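Local coordinates for putative branched-chain amino acid ABC transporter (Chromobacterium violaceum, PDB 4PYR), which is of unproven function but belongs to the LppC family of periplasmic-binding-protein-like lipoproteins, can bind glutathione, and may act as an enzyme regulator, at residues K1-P9 / D58-L67. Numbering follows the deposited sequence.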
loop_
_atom_site.group_PDB
_atom_site.type_symbol
_atom_site.label_atom_id
_atom_site.label_comp_id
_atom_site.label_asym_id
_atom_site.label_seq_id
_atom_site.Cartn_x
_atom_site.Cartn_y
_atom_site.Cartn_z
ATOM N N LYS A 1 0.819 30.265 4.955
ATOM C CA LYS A 1 0.547 28.807 5.236
ATOM C C LYS A 1 0.439 27.862 4.023
ATOM O O LYS A 1 0.644 28.284 2.871
ATOM C CB LYS A 1 -0.614 28.631 6.250
ATOM C CG LYS A 1 -2.064 28.745 5.785
ATOM C CD LYS A 1 -2.954 28.409 6.985
ATOM C CE LYS A 1 -4.448 28.537 6.725
ATOM N NZ LYS A 1 -5.147 27.216 6.644
ATOM N N VAL A 2 0.168 26.612 4.303
ATOM C CA VAL A 2 0.209 25.472 3.364
ATOM C C VAL A 2 -1.037 25.428 2.485
ATOM O O VAL A 2 -2.197 25.424 2.984
ATOM C CB VAL A 2 0.396 24.124 4.091
ATOM C CG1 VAL A 2 0.539 22.977 3.087
ATOM C CG2 VAL A 2 1.606 24.195 5.028
ATOM N N ARG A 3 -0.768 25.459 1.183
ATOM C CA ARG A 3 -1.783 25.328 0.154
ATOM C C ARG A 3 -1.476 24.083 -0.680
ATOM O O ARG A 3 -0.494 23.986 -1.347
ATOM C CB ARG A 3 -1.880 26.594 -0.697
ATOM C CG ARG A 3 -2.230 27.828 0.123
ATOM C CD ARG A 3 -3.430 28.650 -0.368
ATOM N NE ARG A 3 -3.719 28.531 -1.801
ATOM C CZ ARG A 3 -3.311 29.355 -2.750
ATOM N NH1 ARG A 3 -3.660 29.090 -4.002
ATOM N NH2 ARG A 3 -2.570 30.434 -2.477
ATOM N N ILE A 4 -2.331 23.092 -0.585
ATOM C CA ILE A 4 -2.069 21.807 -1.240
ATOM C C ILE A 4 -2.875 21.711 -2.512
ATOM O O ILE A 4 -4.085 21.831 -2.487
ATOM C CB ILE A 4 -2.521 20.633 -0.336
ATOM C CG1 ILE A 4 -1.823 20.694 1.035
ATOM C CG2 ILE A 4 -2.244 19.263 -0.989
ATOM C CD1 ILE A 4 -2.341 19.645 2.012
ATOM N N GLY A 5 -2.220 21.467 -3.637
ATOM C CA GLY A 5 -2.964 21.232 -4.860
ATOM C C GLY A 5 -3.240 19.762 -4.914
ATOM O O GLY A 5 -2.337 18.957 -4.774
ATOM N N VAL A 6 -4.521 19.413 -5.039
ATOM C CA VAL A 6 -4.955 18.007 -5.085
ATOM C C VAL A 6 -5.339 17.732 -6.539
ATOM O O VAL A 6 -6.380 18.164 -6.990
ATOM C CB VAL A 6 -6.121 17.757 -4.131
ATOM C CG1 VAL A 6 -6.400 16.245 -4.109
ATOM C CG2 VAL A 6 -5.827 18.263 -2.733
ATOM N N ILE A 7 -4.435 17.093 -7.275
ATOM C CA ILE A 7 -4.511 16.967 -8.717
ATOM C C ILE A 7 -4.659 15.493 -9.049
ATOM O O ILE A 7 -3.695 14.729 -9.110
ATOM C CB ILE A 7 -3.211 17.549 -9.351
ATOM C CG1 ILE A 7 -3.084 18.994 -8.874
ATOM C CG2 ILE A 7 -3.314 17.508 -10.848
ATOM C CD1 ILE A 7 -1.921 19.775 -9.422
ATOM N N LEU A 8 -5.915 15.102 -9.270
ATOM C CA LEU A 8 -6.288 13.699 -9.441
ATOM C C LEU A 8 -7.240 13.591 -10.623
ATOM O O LEU A 8 -7.838 14.562 -11.038
ATOM C CB LEU A 8 -6.920 13.157 -8.185
ATOM C CG LEU A 8 -6.016 13.139 -6.946
ATOM C CD1 LEU A 8 -6.769 12.753 -5.681
ATOM C CD2 LEU A 8 -4.799 12.232 -7.136
ATOM N N PRO A 9 -7.358 12.378 -11.200
ATOM C CA PRO A 9 -8.258 12.172 -12.336
ATOM C C PRO A 9 -9.718 12.499 -12.042
ATOM O O PRO A 9 -10.154 12.299 -10.910
ATOM C CB PRO A 9 -8.087 10.673 -12.648
ATOM C CG PRO A 9 -6.759 10.302 -12.086
ATOM C CD PRO A 9 -6.573 11.168 -10.887
ATOM N N ASP A 58 -1.098 29.490 -9.043
ATOM C CA ASP A 58 -2.057 30.017 -8.075
ATOM C C ASP A 58 -1.621 29.921 -6.600
ATOM O O ASP A 58 -2.426 30.169 -5.721
ATOM C CB ASP A 58 -3.425 29.336 -8.235
ATOM C CG ASP A 58 -4.551 30.161 -7.606
ATOM O OD1 ASP A 58 -4.889 31.237 -8.145
ATOM O OD2 ASP A 58 -5.085 29.703 -6.556
ATOM N N GLY A 59 -0.384 29.534 -6.313
ATOM C CA GLY A 59 0.137 29.644 -4.951
ATOM C C GLY A 59 0.181 28.333 -4.187
ATOM O O GLY A 59 0.507 28.319 -2.997
ATOM N N VAL A 60 -0.168 27.226 -4.852
ATOM C CA VAL A 60 0.052 25.900 -4.289
ATOM C C VAL A 60 1.537 25.700 -3.928
ATOM O O VAL A 60 2.435 26.035 -4.727
ATOM C CB VAL A 60 -0.484 24.844 -5.283
ATOM C CG1 VAL A 60 0.045 23.451 -5.026
ATOM C CG2 VAL A 60 -2.009 24.902 -5.284
ATOM N N ASN A 61 1.816 25.228 -2.718
ATOM C CA ASN A 61 3.203 24.929 -2.341
ATOM C C ASN A 61 3.543 23.463 -2.088
ATOM O O ASN A 61 4.686 23.160 -1.757
ATOM C CB ASN A 61 3.656 25.832 -1.197
ATOM C CG ASN A 61 2.648 25.917 -0.079
ATOM O OD1 ASN A 61 1.897 24.999 0.134
ATOM N ND2 ASN A 61 2.626 27.029 0.629
ATOM N N VAL A 62 2.556 22.562 -2.263
ATOM C CA VAL A 62 2.818 21.131 -2.319
ATOM C C VAL A 62 1.636 20.526 -3.093
ATOM O O VAL A 62 0.582 21.129 -3.151
ATOM C CB VAL A 62 2.866 20.556 -0.887
ATOM C CG1 VAL A 62 1.575 20.874 -0.145
ATOM C CG2 VAL A 62 3.235 19.084 -0.834
ATOM N N VAL A 63 1.882 19.404 -3.735
ATOM C CA VAL A 63 0.868 18.735 -4.546
ATOM C C VAL A 63 0.712 17.288 -4.138
ATOM O O VAL A 63 1.680 16.628 -3.793
ATOM C CB VAL A 63 1.229 18.862 -6.047
ATOM C CG1 VAL A 63 0.450 17.876 -6.900
ATOM C CG2 VAL A 63 0.969 20.282 -6.531
ATOM N N ILE A 64 -0.561 16.852 -4.086
ATOM C CA ILE A 64 -0.921 15.436 -3.984
ATOM C C ILE A 64 -1.410 15.029 -5.361
ATOM O O ILE A 64 -2.284 15.687 -5.930
ATOM C CB ILE A 64 -2.043 15.212 -2.959
ATOM C CG1 ILE A 64 -1.474 15.507 -1.565
ATOM C CG2 ILE A 64 -2.586 13.771 -3.063
ATOM C CD1 ILE A 64 -2.568 15.638 -0.512
ATOM N N GLY A 65 -0.802 13.968 -5.894
ATOM C CA GLY A 65 -1.064 13.547 -7.247
ATOM C C GLY A 65 0.187 13.674 -8.078
ATOM O O GLY A 65 1.167 14.262 -7.638
ATOM N N PRO A 66 0.146 13.125 -9.287
ATOM C CA PRO A 66 -0.964 12.441 -9.943
ATOM C C PRO A 66 -1.116 10.974 -9.550
ATOM O O PRO A 66 -0.393 10.441 -8.710
ATOM C CB PRO A 66 -0.592 12.487 -11.443
ATOM C CG PRO A 66 0.743 13.096 -11.543
ATOM C CD PRO A 66 1.306 13.226 -10.164
ATOM N N LEU A 67 -2.111 10.355 -10.167
ATOM C CA LEU A 67 -2.467 8.978 -9.847
ATOM C C LEU A 67 -2.015 7.986 -10.898
ATOM O O LEU A 67 -1.565 6.897 -10.540
ATOM C CB LEU A 67 -3.965 8.873 -9.591
ATOM C CG LEU A 67 -4.483 7.545 -9.044
ATOM C CD1 LEU A 67 -3.775 7.130 -7.756
ATOM C CD2 LEU A 67 -5.978 7.654 -8.786
#
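G5 pairs with V63 where strands 2-8 and 62-64 join in the five-stranded parallel sheet of a periplasmic-binding-protein lobe, a short pair held by backbone bonds and covered by a helix on each face. G5 N donates to V62 O (2.9 Å), I64 N to G5 O, and I7 N to I64 O at a C=O...N angle of 177°. On one face I4 and V62 lie side by side, CG1 to CG1 at 3.6 Å; with chi1 at -57°, I4 points CG2 away from its own N, to within 3.7 Å of I64 CD1, and helix 245-265 packs over them. On the other, I7 CD1 meets V63 CG1, and V60 CG1 comes within 3.3 Å of N of G5, which lacks a side chain; helix 48-57 covers this side. Past the strand ends, L67 CB packs on P9 CD, and L67 approaches the bound glutathione. At the opposite end a Schellman motif with G59 as C-prime ends helix 48-57, and beside it R3 NH1 forms a salt bridge with D58 OD2 (3.0 Å). The side-chain amide of N61 grips segment 1-9 twice: OD1 accepts from R3 N at 2.9 Å, and ND2 donates to K1 O, 38° out of that carbonyl's plane.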